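Local coordinates for uncharacterized protein (Bacteroides ovatus, PDB 4FS7), which is of unknown function but, as an extracellular protein built from BspA-type leucine-rich repeats, probably takes part in protein binding, at residues G18-V22 with Y57-G63; S104-I108 with M127-I131; G364-L368 with F384-T388; I282-V288 with L305-I311. The contacts are given in a common frame with arbitrary orientation. Numbering follows the deposited sequence.

In the fold
All four contacts are partly buried and spaced along an elongated leucine-rich repeat solenoid, contacts 1 and 3 lying farthest apart, with centres about 77 Å from each other. Contacts 1, 2 and 4 are parallel strand pairings with buried aliphatic side chains on one face. Contact 1, in the mixed sheet near the N-terminus, joins the longest strands. Contacts 2 and 4 instead pair short two-residue strands of successive repeats, in two separate sheets, and in each one carbonyl receives two successive amides. Contact 3, toward the C-terminus and about 25 Å from contact 4 between centres, has no strands: two beta turns meet mainly through polar groups and water.

Contact 1 of 4, residues G18-V22 with Y57-G63; sequences GTVEV and YDVVSIG
Val20, Val22, Val59 and Ile62 form the apolar centre of this parallel strand pairing, part of the mixed sheet near the N-terminus of the leucine-rich repeat solenoid. Their side chains share one face: Val20 CG2 lies 3.9 Å from Val59 CG2, Val22 CG2 3.7 Å from Val59 CG1, and Val22 CB 4.2 Å from Ile62 CG1. Val20 is m, Val22 and Val59 are t, and Ile62 is mt; Tyr11 of strand 9-13 also packs on both Val20 and Val22. Tyr57 extends the cluster, its CB 3.7 Å from Val20 CG1.

The axes approach to 4.5 Å and cross at -45°. Val20 pairs with Val59 and Val22 with Ile62, so 57-63 holds one extra residue, a beta bulge at Val60, where psi falls to -4°. Five backbone hydrogen bonds span the pair: Asp58 N to Gly18 O (2.9 Å), Val20 N to Asp58 O (3.0 Å), Val60 N to Val20 O (3.1 Å), Val22 N to Ser61 O (3.0 Å) and Gly63 N to Val22 O (2.8 Å).

On the opposite face, Thr19 CB meets Val60 CG2 at 3.7 Å, while Thr19 OG1 bonds to Glu16. Glu21 CB lies 3.2 Å from Ser61 OG. The Glu21 side chain (chi1 p, chi2 t) sends OE2 to Asn12. Its OE1 rests 3.3 Å from Gly63 CA, where a beta carbon would clash.

Contact 2 of 4, residues S104-I108 with M127-I131; sequences SVKMI and MLKSI
Ile108, Lys106 and Leu128 bury the most surface where two successive turns of the leucine-rich repeat solenoid stack in parallel. Ile108 (mm) and Leu128 (tp) meet on the inner side, Ile108 CG1 lying 4.1 Å from Leu128 CD1. That same Leu128 CD1 reaches under the neighbouring backbone, 3.5 Å from Lys106 O. Lys106 contributes its carbonyl, which accepts Lys129 N at 2.8 Å and, weakly, Ser130 N at 3.3 Å; its side chain folds back so that NZ bonds to Ser104 O at 3.0 Å.

Beyond this forked bond, Met107 pairs with Ser130 and Ile108 with Ile131, CA atoms 4.9 and 4.8 Å apart. Ile108 N donates to Ser130 O (3.0 Å), and water 1 links Ile108 O (2.9 Å) with Ser130 OG (2.8 Å). Selenomethionine Met107 passes Ser130, CG to OG 3.3 Å, before turning outward. Strand 107-108 forms one edge of a three-strand parallel sheet, and strand 130-131 lies between it and strand 152-153.

Contact 3 of 4, residues G364-L368 with F384-T388; sequences GCINL and FEDTT
Phe384 immediately precedes the second of two turns that face each other near the C-terminal end of the leucine-rich repeat solenoid. Its m rotamer brings the ring edge to Leu368 (tp), CD2 to CD2 3.9 Å, while Phe362 stacks on the ring and Phe390 meets it edge-to-face. Glu385 follows and opens a type I beta turn ending at Thr388, closed by Thr388 N to Glu385 O at 3.1 Å; its partner is the type I turn from Cys365 to Leu368, closed by Leu368 N to Cys365 O at 3.2 Å. With chi1 and chi2 both m, Glu385 curls across the gap and its OE2 accepts Gly364 N at 2.8 Å. Gly364 has a positive phi, 79°, which by itself favours glycine. Glu385 N donates to water 2 (2.9 Å), which in turn donates to Cys365 O (3.0 Å) and Thr388 OG1 (2.8 Å).

After Asp386, Thr387 (p) gives its OG1 to water 3 at 2.7 Å, and that water donates to Ile366 O and Leu368 O, both at 2.9 Å. Thr388 (m) closes the series with OG1 donating directly to Leu368 O at 2.7 Å.

The CA atoms come no nearer than 6.0 Å, Leu368 to Thr388, and no backbone-to-backbone hydrogen bond crosses. Across the gap, side-chain oxygens and two waters therefore bond to Gly364 N, Glu385 N and the carbonyls of Cys365, Ile366 and Leu368, joining successive coils without a beta ladder.

Contact 4 of 4, residues I282-V288 with L305-I311; sequences IYGSVIV and LDSVKFI. With EDO (1,2-ethanediol), chain C.
A 1,2-ethanediol, probably from the crystallisation liquor, sits beside this parallel pairing: its O1 donates to Ser285 OG (2.7 Å) and accepts Ile287 N (3.2 Å), and Ile267 N also bonds to the diol. Between the segments, two successive coils of the leucine-rich repeat solenoid stack in parallel, 305-311 gaining two residues between the Gly284-Leu305 and Ile287-Phe310 pairs. Leu305 N donates to Tyr283 O (2.9 Å), and a type I turn from Leu305 to Val308 brings Ser307 (p) round so that its OG donates to Gly284 O at 2.6 Å. A beta carbon on Gly284 would clash with Leu305 CD1.

Val286 O then receives Lys309 N (2.8 Å) and Phe310 N (3.2 Å), and Val288 N donates to Phe310 O (2.9 Å). Ile287 pairs with Phe310 and Val288 with Ile311. On the Phe310 face, Ile287 CG1 lies 3.9 Å from Phe310 CD1. On the other, Val288 CG2 packs against Val308 CG1 (4.0 Å) and Ile311 CD1 (3.9 Å), Val288 and Val308 being t and Ile311 mm. Tyr283 (t) offers its ring edge to Val308, CD1 to CG2 4.0 Å, and its OH bonds to Ile287 O (2.7 Å).

Strand 287-288 edges the four-strand parallel sheet that continues through 310-311 to 333-334 and 356-357, whereas 280-283 belongs to a separate sheet beside strand 301-304.

Contact 1 of 4, residues G18-V22 with Y57-G63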
loop_
_atom_site.group_PDB
_atom_site.type_symbol
_atom_site.label_atom_id
_atom_site.label_comp_id
_atom_site.label_asym_id
_atom_site.label_seq_id
_atom_site.Cartn_x
_atom_site.Cartn_y
_atom_site.Cartn_z
ATOM N N GLY A 18 -3.380 -5.055 45.406
ATOM C CA GLY A 18 -4.641 -5.781 45.283
ATOM C C GLY A 18 -5.111 -6.036 43.874
ATOM O O GLY A 18 -6.304 -6.155 43.663
ATOM N N THR A 19 -4.173 -6.173 42.934
ATOM C CA THR A 19 -4.502 -6.390 41.515
ATOM C C THR A 19 -3.816 -7.616 40.914
ATOM O O THR A 19 -2.740 -8.067 41.356
ATOM C CB THR A 19 -4.154 -5.169 40.629
ATOM O OG1 THR A 19 -2.735 -5.003 40.547
ATOM C CG2 THR A 19 -4.827 -3.895 41.155
ATOM N N VAL A 20 -4.460 -8.156 39.891
ATOM C CA VAL A 20 -3.919 -9.232 39.084
ATOM C C VAL A 20 -4.151 -8.958 37.601
ATOM O O VAL A 20 -5.033 -8.149 37.216
ATOM C CB VAL A 20 -4.508 -10.618 39.442
ATOM C CG1 VAL A 20 -4.079 -11.069 40.879
ATOM C CG2 VAL A 20 -6.016 -10.625 39.299
ATOM N N GLU A 21 -3.325 -9.627 36.809
ATOM C CA GLU A 21 -3.477 -9.677 35.347
ATOM C C GLU A 21 -3.874 -11.094 34.958
ATOM O O GLU A 21 -3.417 -12.087 35.535
ATOM C CB GLU A 21 -2.171 -9.266 34.590
ATOM C CG GLU A 21 -1.033 -10.326 34.719
ATOM C CD GLU A 21 0.277 -10.078 33.939
ATOM O OE1 GLU A 21 0.354 -9.212 33.071
ATOM O OE2 GLU A 21 1.249 -10.798 34.228
ATOM N N VAL A 22 -4.726 -11.221 33.956
ATOM C CA VAL A 22 -4.981 -12.506 33.320
ATOM C C VAL A 22 -3.732 -12.915 32.552
ATOM O O VAL A 22 -3.216 -12.161 31.737
ATOM C CB VAL A 22 -6.140 -12.390 32.315
ATOM C CG1 VAL A 22 -6.334 -13.720 31.518
ATOM C CG2 VAL A 22 -7.426 -12.019 33.051
ATOM N N TYR A 57 -8.684 -9.747 44.744
ATOM C CA TYR A 57 -7.839 -9.123 43.767
ATOM C C TYR A 57 -8.711 -8.655 42.609
ATOM O O TYR A 57 -9.506 -9.389 42.079
ATOM C CB TYR A 57 -6.777 -10.113 43.281
ATOM C CG TYR A 57 -5.878 -10.578 44.382
ATOM C CD1 TYR A 57 -4.746 -9.861 44.714
ATOM C CD2 TYR A 57 -6.156 -11.707 45.092
ATOM C CE1 TYR A 57 -3.905 -10.248 45.741
ATOM C CE2 TYR A 57 -5.298 -12.119 46.171
ATOM C CZ TYR A 57 -4.194 -11.364 46.474
ATOM O OH TYR A 57 -3.366 -11.751 47.532
ATOM N N ASP A 58 -8.504 -7.415 42.222
ATOM C CA ASP A 58 -9.181 -6.831 41.069
ATOM C C ASP A 58 -8.442 -7.231 39.802
ATOM O O ASP A 58 -7.225 -7.125 39.756
ATOM C CB ASP A 58 -9.171 -5.318 41.233
ATOM C CG ASP A 58 -10.011 -4.870 42.441
ATOM O OD1 ASP A 58 -11.201 -5.269 42.549
ATOM O OD2 ASP A 58 -9.455 -4.171 43.318
ATOM N N VAL A 59 -9.201 -7.677 38.807
ATOM C CA VAL A 59 -8.660 -8.099 37.525
ATOM C C VAL A 59 -8.622 -6.857 36.614
ATOM O O VAL A 59 -9.652 -6.460 36.071
ATOM C CB VAL A 59 -9.512 -9.235 36.956
ATOM C CG1 VAL A 59 -8.919 -9.740 35.613
ATOM C CG2 VAL A 59 -9.664 -10.423 37.954
ATOM N N VAL A 60 -7.435 -6.264 36.472
ATOM C CA VAL A 60 -7.298 -4.962 35.853
ATOM C C VAL A 60 -6.561 -4.940 34.524
ATOM O O VAL A 60 -6.499 -3.905 33.885
ATOM C CB VAL A 60 -6.674 -3.943 36.822
ATOM C CG1 VAL A 60 -7.526 -3.856 38.089
ATOM C CG2 VAL A 60 -5.219 -4.271 37.150
ATOM N N SER A 61 -6.039 -6.082 34.094
ATOM C CA SER A 61 -5.298 -6.123 32.846
ATOM C C SER A 61 -5.305 -7.542 32.302
ATOM O O SER A 61 -5.530 -8.527 33.020
ATOM C CB SER A 61 -3.879 -5.587 32.987
ATOM O OG SER A 61 -3.138 -6.352 33.882
ATOM N N ILE A 62 -5.000 -7.630 31.005
ATOM C CA ILE A 62 -4.692 -8.888 30.330
ATOM C C ILE A 62 -3.223 -8.815 29.966
ATOM O O ILE A 62 -2.766 -7.831 29.372
ATOM C CB ILE A 62 -5.607 -9.152 29.112
ATOM C CG1 ILE A 62 -7.061 -9.314 29.596
ATOM C CG2 ILE A 62 -5.142 -10.404 28.334
ATOM C CD1 ILE A 62 -8.033 -9.351 28.517
ATOM N N GLY A 63 -2.483 -9.843 30.355
ATOM C CA GLY A 63 -1.050 -9.824 30.192
ATOM C C GLY A 63 -0.549 -9.986 28.757
ATOM O O GLY A 63 -1.252 -10.455 27.876
#

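Contact 2 of 4, residues S104-I108 with M127-I131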
loop_
_atom_site.group_PDB
_atom_site.type_symbol
_atom_site.label_atom_id
_atom_site.label_comp_id
_atom_site.label_asym_id
_atom_site.label_seq_id
_atom_site.Cartn_x
_atom_site.Cartn_y
_atom_site.Cartn_z
ATOM N N SER A 104 -12.297 1.587 29.175
ATOM C CA SER A 104 -11.096 2.153 29.779
ATOM C C SER A 104 -9.797 1.834 29.029
ATOM O O SER A 104 -8.742 2.374 29.360
ATOM C CB SER A 104 -10.958 1.668 31.237
ATOM O OG SER A 104 -12.041 2.136 32.027
ATOM N N VAL A 105 -9.856 0.918 28.039
ATOM C CA VAL A 105 -8.641 0.546 27.296
ATOM C C VAL A 105 -8.271 1.683 26.320
ATOM O O VAL A 105 -9.104 2.086 25.503
ATOM C CB VAL A 105 -8.823 -0.774 26.568
ATOM C CG1 VAL A 105 -7.657 -1.054 25.609
ATOM C CG2 VAL A 105 -8.969 -1.893 27.593
ATOM N N LYS A 106 -7.033 2.195 26.437
ATOM C CA LYS A 106 -6.582 3.349 25.668
ATOM C C LYS A 106 -5.690 2.980 24.476
ATOM O O LYS A 106 -5.506 3.807 23.553
ATOM C CB LYS A 106 -5.823 4.322 26.575
ATOM C CG LYS A 106 -6.708 4.913 27.694
ATOM C CD LYS A 106 -5.937 5.534 28.870
ATOM C CE LYS A 106 -6.913 6.044 29.988
ATOM N NZ LYS A 106 -7.946 5.002 30.471
HETATM N N MSE A 107 -5.142 1.781 24.492
HETATM C CA MSE A 107 -4.217 1.353 23.445
HETATM C C MSE A 107 -4.476 -0.110 23.085
HETATM O O MSE A 107 -4.683 -0.971 23.969
HETATM C CB MSE A 107 -2.777 1.478 23.904
HETATM C CG MSE A 107 -2.404 2.836 24.494
HETATM SE SE MSE A 107 -0.582 2.919 25.142
HETATM C CE MSE A 107 -0.146 1.048 24.759
ATOM N N ILE A 108 -4.433 -0.393 21.795
ATOM C CA ILE A 108 -4.346 -1.756 21.331
ATOM C C ILE A 108 -2.914 -1.926 20.848
ATOM O O ILE A 108 -2.460 -1.243 19.942
ATOM C CB ILE A 108 -5.328 -2.052 20.186
ATOM C CG1 ILE A 108 -6.770 -1.767 20.614
ATOM C CG2 ILE A 108 -5.217 -3.514 19.709
ATOM C CD1 ILE A 108 -7.210 -2.544 21.781
HETATM N N MSE A 127 -12.714 6.282 23.638
HETATM C CA MSE A 127 -11.587 7.071 24.139
HETATM C C MSE A 127 -10.232 6.445 23.759
HETATM O O MSE A 127 -9.203 6.807 24.287
HETATM C CB MSE A 127 -11.718 7.298 25.637
HETATM C CG MSE A 127 -13.029 8.033 26.049
HETATM SE SE MSE A 127 -13.470 9.656 25.100
HETATM C CE MSE A 127 -11.789 10.263 25.580
ATOM N N LEU A 128 -10.213 5.507 22.811
ATOM C CA LEU A 128 -8.953 4.907 22.327
ATOM C C LEU A 128 -8.010 5.949 21.739
ATOM O O LEU A 128 -8.452 6.862 21.036
ATOM C CB LEU A 128 -9.241 3.862 21.249
ATOM C CG LEU A 128 -8.123 2.848 20.935
ATOM C CD1 LEU A 128 -8.010 1.815 22.086
ATOM C CD2 LEU A 128 -8.393 2.151 19.593
ATOM N N LYS A 129 -6.719 5.771 21.988
ATOM C CA LYS A 129 -5.697 6.720 21.570
ATOM C C LYS A 129 -4.695 6.155 20.560
ATOM O O LYS A 129 -4.161 6.905 19.769
ATOM C CB LYS A 129 -4.968 7.277 22.777
ATOM C CG LYS A 129 -5.868 8.094 23.704
ATOM C CD LYS A 129 -6.594 9.258 22.996
ATOM C CE LYS A 129 -5.678 10.441 22.536
ATOM N NZ LYS A 129 -6.428 11.552 21.765
ATOM N N SER A 130 -4.453 4.855 20.564
ATOM C CA SER A 130 -3.482 4.298 19.625
ATOM C C SER A 130 -3.749 2.854 19.300
ATOM O O SER A 130 -4.320 2.094 20.088
ATOM C CB SER A 130 -2.058 4.438 20.162
ATOM O OG SER A 130 -1.856 3.602 21.297
ATOM N N ILE A 131 -3.354 2.499 18.083
ATOM C CA ILE A 131 -3.438 1.143 17.554
ATOM C C ILE A 131 -2.042 0.762 17.076
ATOM O O ILE A 131 -1.444 1.496 16.289
ATOM C CB ILE A 131 -4.445 1.046 16.401
ATOM C CG1 ILE A 131 -5.856 1.343 16.906
ATOM C CG2 ILE A 131 -4.371 -0.325 15.684
ATOM C CD1 ILE A 131 -6.921 1.514 15.792
HETATM O O HOH W 1 -0.865 1.101 20.661
#

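Contact 3 of 4, residues G364-L368 with F384-T388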
loop_
_atom_site.group_PDB
_atom_site.type_symbol
_atom_site.label_atom_id
_atom_site.label_comp_id
_atom_site.label_asym_id
_atom_site.label_seq_id
_atom_site.Cartn_x
_atom_site.Cartn_y
_atom_site.Cartn_z
ATOM N N GLY A 364 14.760 -4.470 -31.302
ATOM C CA GLY A 364 13.496 -5.125 -31.408
ATOM C C GLY A 364 12.382 -4.305 -32.030
ATOM O O GLY A 364 11.270 -4.828 -32.133
ATOM N N CYS A 365 12.674 -3.080 -32.452
ATOM C CA CYS A 365 11.674 -2.224 -33.109
ATOM C C CYS A 365 11.627 -2.555 -34.586
ATOM O O CYS A 365 12.101 -1.811 -35.432
ATOM C CB CYS A 365 11.920 -0.759 -32.849
ATOM S SG CYS A 365 11.681 -0.312 -31.093
ATOM N N ILE A 366 11.056 -3.734 -34.846
ATOM C CA ILE A 366 11.073 -4.332 -36.166
ATOM C C ILE A 366 10.214 -3.598 -37.188
ATOM O O ILE A 366 10.424 -3.754 -38.388
ATOM C CB ILE A 366 10.722 -5.838 -36.083
ATOM C CG1 ILE A 366 9.314 -6.103 -35.465
ATOM C CG2 ILE A 366 11.838 -6.569 -35.292
ATOM C CD1 ILE A 366 8.886 -7.629 -35.439
ATOM N N ASN A 367 9.245 -2.816 -36.732
ATOM C CA ASN A 367 8.356 -2.064 -37.613
ATOM C C ASN A 367 8.752 -0.631 -37.771
ATOM O O ASN A 367 8.074 0.161 -38.421
ATOM C CB ASN A 367 6.907 -2.214 -37.150
ATOM C CG ASN A 367 6.370 -3.559 -37.566
ATOM O OD1 ASN A 367 6.397 -3.885 -38.779
ATOM N ND2 ASN A 367 5.872 -4.340 -36.639
ATOM N N LEU A 368 9.915 -0.281 -37.226
ATOM C CA LEU A 368 10.442 1.032 -37.350
ATOM C C LEU A 368 11.267 1.031 -38.647
ATOM O O LEU A 368 12.417 0.609 -38.668
ATOM C CB LEU A 368 11.218 1.452 -36.111
ATOM C CG LEU A 368 11.748 2.882 -36.073
ATOM C CD1 LEU A 368 10.635 3.929 -36.358
ATOM C CD2 LEU A 368 12.404 3.140 -34.704
ATOM N N PHE A 384 19.364 0.771 -33.484
ATOM C CA PHE A 384 18.147 0.397 -34.190
ATOM C C PHE A 384 18.283 -0.980 -34.818
ATOM O O PHE A 384 19.410 -1.461 -35.043
ATOM C CB PHE A 384 17.853 1.388 -35.319
ATOM C CG PHE A 384 17.588 2.803 -34.853
ATOM C CD1 PHE A 384 18.613 3.609 -34.471
ATOM C CD2 PHE A 384 16.310 3.337 -34.828
ATOM C CE1 PHE A 384 18.412 4.941 -34.049
ATOM C CE2 PHE A 384 16.114 4.651 -34.408
ATOM C CZ PHE A 384 17.157 5.444 -34.036
ATOM N N GLU A 385 17.168 -1.597 -35.172
ATOM C CA GLU A 385 17.218 -2.795 -35.997
ATOM C C GLU A 385 17.912 -2.514 -37.315
ATOM O O GLU A 385 17.849 -1.418 -37.831
ATOM C CB GLU A 385 15.803 -3.299 -36.262
ATOM C CG GLU A 385 15.171 -3.887 -34.998
ATOM C CD GLU A 385 15.841 -5.180 -34.588
ATOM O OE1 GLU A 385 15.872 -6.083 -35.465
ATOM O OE2 GLU A 385 16.322 -5.333 -33.426
ATOM N N ASP A 386 18.594 -3.534 -37.837
ATOM C CA ASP A 386 19.364 -3.370 -39.076
ATOM C C ASP A 386 18.472 -3.176 -40.306
ATOM O O ASP A 386 18.967 -2.845 -41.375
ATOM C CB ASP A 386 20.424 -4.459 -39.266
ATOM C CG ASP A 386 19.856 -5.845 -39.373
ATOM O OD1 ASP A 386 18.633 -6.000 -39.584
ATOM O OD2 ASP A 386 20.672 -6.816 -39.280
ATOM N N THR A 387 17.168 -3.375 -40.154
ATOM C CA THR A 387 16.186 -3.116 -41.202
ATOM C C THR A 387 15.756 -1.640 -41.297
ATOM O O THR A 387 15.175 -1.236 -42.300
ATOM C CB THR A 387 14.959 -4.017 -41.001
ATOM O OG1 THR A 387 14.574 -3.942 -39.629
ATOM C CG2 THR A 387 15.289 -5.492 -41.380
ATOM N N THR A 388 16.017 -0.839 -40.264
ATOM C CA THR A 388 15.632 0.579 -40.253
ATOM C C THR A 388 16.463 1.309 -41.305
ATOM O O THR A 388 17.704 1.177 -41.347
ATOM C CB THR A 388 15.809 1.214 -38.852
ATOM O OG1 THR A 388 14.968 0.502 -37.923
ATOM C CG2 THR A 388 15.518 2.733 -38.849
HETATM O O HOH W 2 14.627 -0.218 -35.286
HETATM O O HOH W 3 12.507 -2.199 -39.564
#

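Contact 4 of 4, residues I282-V288 with L305-I311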
loop_
_atom_site.group_PDB
_atom_site.type_symbol
_atom_site.label_atom_id
_atom_site.label_comp_id
_atom_site.label_asym_id
_atom_site.label_seq_id
_atom_site.Cartn_x
_atom_site.Cartn_y
_atom_site.Cartn_z
ATOM N N ILE A 282 -0.801 11.052 -20.400
ATOM C CA ILE A 282 -0.387 12.431 -20.535
ATOM C C ILE A 282 0.672 12.662 -19.466
ATOM O O ILE A 282 0.423 12.416 -18.284
ATOM C CB ILE A 282 -1.532 13.455 -20.359
ATOM C CG1 ILE A 282 -2.713 13.098 -21.247
ATOM C CG2 ILE A 282 -0.953 14.863 -20.584
ATOM C CD1 ILE A 282 -4.023 13.888 -20.927
ATOM N N TYR A 283 1.849 13.136 -19.851
ATOM C CA TYR A 283 2.979 13.195 -18.944
ATOM C C TYR A 283 3.806 14.449 -19.185
ATOM O O TYR A 283 4.223 14.694 -20.302
ATOM C CB TYR A 283 3.846 11.942 -19.114
ATOM C CG TYR A 283 4.950 11.817 -18.080
ATOM C CD1 TYR A 283 6.138 12.493 -18.195
ATOM C CD2 TYR A 283 4.773 11.000 -16.958
ATOM C CE1 TYR A 283 7.135 12.377 -17.241
ATOM C CE2 TYR A 283 5.767 10.868 -16.020
ATOM C CZ TYR A 283 6.933 11.575 -16.143
ATOM O OH TYR A 283 7.915 11.402 -15.209
ATOM N N GLY A 284 4.054 15.223 -18.135
ATOM C CA GLY A 284 4.753 16.498 -18.218
ATOM C C GLY A 284 5.936 16.709 -17.347
ATOM O O GLY A 284 6.575 17.755 -17.414
ATOM N N SER A 285 6.279 15.759 -16.470
ATOM C CA SER A 285 7.438 15.975 -15.627
ATOM C C SER A 285 8.711 15.936 -16.465
ATOM O O SER A 285 8.789 15.253 -17.494
ATOM C CB SER A 285 7.530 14.975 -14.479
ATOM O OG SER A 285 8.517 15.407 -13.547
ATOM N N VAL A 286 9.721 16.680 -16.035
ATOM C CA VAL A 286 10.910 16.929 -16.844
ATOM C C VAL A 286 11.650 15.642 -17.281
ATOM O O VAL A 286 12.203 15.549 -18.372
ATOM C CB VAL A 286 11.857 17.955 -16.184
ATOM C CG1 VAL A 286 12.410 17.483 -14.869
ATOM C CG2 VAL A 286 12.980 18.305 -17.101
ATOM N N ILE A 287 11.691 14.669 -16.385
ATOM C CA ILE A 287 12.302 13.370 -16.636
ATOM C C ILE A 287 11.192 12.319 -16.613
ATOM O O ILE A 287 10.360 12.326 -15.690
ATOM C CB ILE A 287 13.349 13.039 -15.555
ATOM C CG1 ILE A 287 14.530 13.991 -15.593
ATOM C CG2 ILE A 287 13.832 11.564 -15.676
ATOM C CD1 ILE A 287 15.293 14.087 -14.284
ATOM N N VAL A 288 11.204 11.406 -17.582
ATOM C CA VAL A 288 10.472 10.145 -17.518
ATOM C C VAL A 288 11.456 9.137 -16.892
ATOM O O VAL A 288 12.415 8.761 -17.542
ATOM C CB VAL A 288 10.023 9.595 -18.894
ATOM C CG1 VAL A 288 9.254 8.231 -18.727
ATOM C CG2 VAL A 288 9.171 10.617 -19.648
ATOM N N LEU A 305 4.382 16.295 -22.774
ATOM C CA LEU A 305 4.328 17.744 -22.830
ATOM C C LEU A 305 5.706 18.350 -23.130
ATOM O O LEU A 305 6.712 17.663 -23.016
ATOM C CB LEU A 305 3.742 18.302 -21.540
ATOM C CG LEU A 305 2.294 17.814 -21.238
ATOM C CD1 LEU A 305 1.846 18.367 -19.880
ATOM C CD2 LEU A 305 1.292 18.090 -22.321
ATOM N N ASP A 306 5.730 19.616 -23.567
ATOM C CA ASP A 306 6.948 20.303 -23.944
ATOM C C ASP A 306 7.933 20.402 -22.809
ATOM O O ASP A 306 9.108 20.694 -23.023
ATOM C CB ASP A 306 6.633 21.703 -24.469
ATOM C CG ASP A 306 5.914 21.728 -25.790
ATOM O OD1 ASP A 306 5.790 20.679 -26.485
ATOM O OD2 ASP A 306 5.484 22.867 -26.136
ATOM N N SER A 307 7.450 20.240 -21.584
ATOM C CA SER A 307 8.294 20.251 -20.398
ATOM C C SER A 307 9.147 18.975 -20.252
ATOM O O SER A 307 10.048 18.963 -19.437
ATOM C CB SER A 307 7.424 20.445 -19.146
ATOM O OG SER A 307 6.279 19.605 -19.170
ATOM N N VAL A 308 8.866 17.901 -20.992
ATOM C CA VAL A 308 9.621 16.638 -20.909
ATOM C C VAL A 308 10.923 16.754 -21.692
ATOM O O VAL A 308 10.927 17.022 -22.897
ATOM C CB VAL A 308 8.794 15.448 -21.403
ATOM C CG1 VAL A 308 9.639 14.180 -21.298
ATOM C CG2 VAL A 308 7.476 15.353 -20.632
ATOM N N LYS A 309 12.028 16.480 -21.030
ATOM C CA LYS A 309 13.340 16.588 -21.643
ATOM C C LYS A 309 14.222 15.362 -21.631
ATOM O O LYS A 309 15.202 15.293 -22.357
ATOM C CB LYS A 309 14.094 17.759 -21.019
ATOM C CG LYS A 309 13.359 19.117 -21.301
ATOM C CD LYS A 309 14.062 20.364 -20.838
ATOM C CE LYS A 309 13.085 21.572 -20.975
ATOM N NZ LYS A 309 13.742 22.869 -20.677
ATOM N N PHE A 310 13.876 14.368 -20.826
ATOM C CA PHE A 310 14.674 13.128 -20.725
ATOM C C PHE A 310 13.777 11.923 -20.691
ATOM O O PHE A 310 12.811 11.881 -19.918
ATOM C CB PHE A 310 15.543 13.135 -19.476
ATOM C CG PHE A 310 16.452 14.323 -19.407
ATOM C CD1 PHE A 310 16.032 15.540 -18.857
ATOM C CD2 PHE A 310 17.713 14.264 -19.959
ATOM C CE1 PHE A 310 16.874 16.660 -18.839
ATOM C CE2 PHE A 310 18.564 15.354 -19.923
ATOM C CZ PHE A 310 18.134 16.563 -19.373
ATOM N N ILE A 311 14.090 10.915 -21.496
ATOM C CA ILE A 311 13.381 9.639 -21.486
ATOM C C ILE A 311 14.328 8.594 -20.882
ATOM O O ILE A 311 15.370 8.280 -21.452
ATOM C CB ILE A 311 12.960 9.147 -22.901
ATOM C CG1 ILE A 311 12.295 10.265 -23.730
ATOM C CG2 ILE A 311 12.071 7.879 -22.757
ATOM C CD1 ILE A 311 10.990 10.766 -23.113
HETATM C C1 EDO C . 10.714 13.277 -12.575
HETATM O O1 EDO C . 11.014 14.530 -13.310
HETATM C C2 EDO C . 11.912 12.667 -11.799
HETATM O O2 EDO C . 11.923 13.124 -10.421
#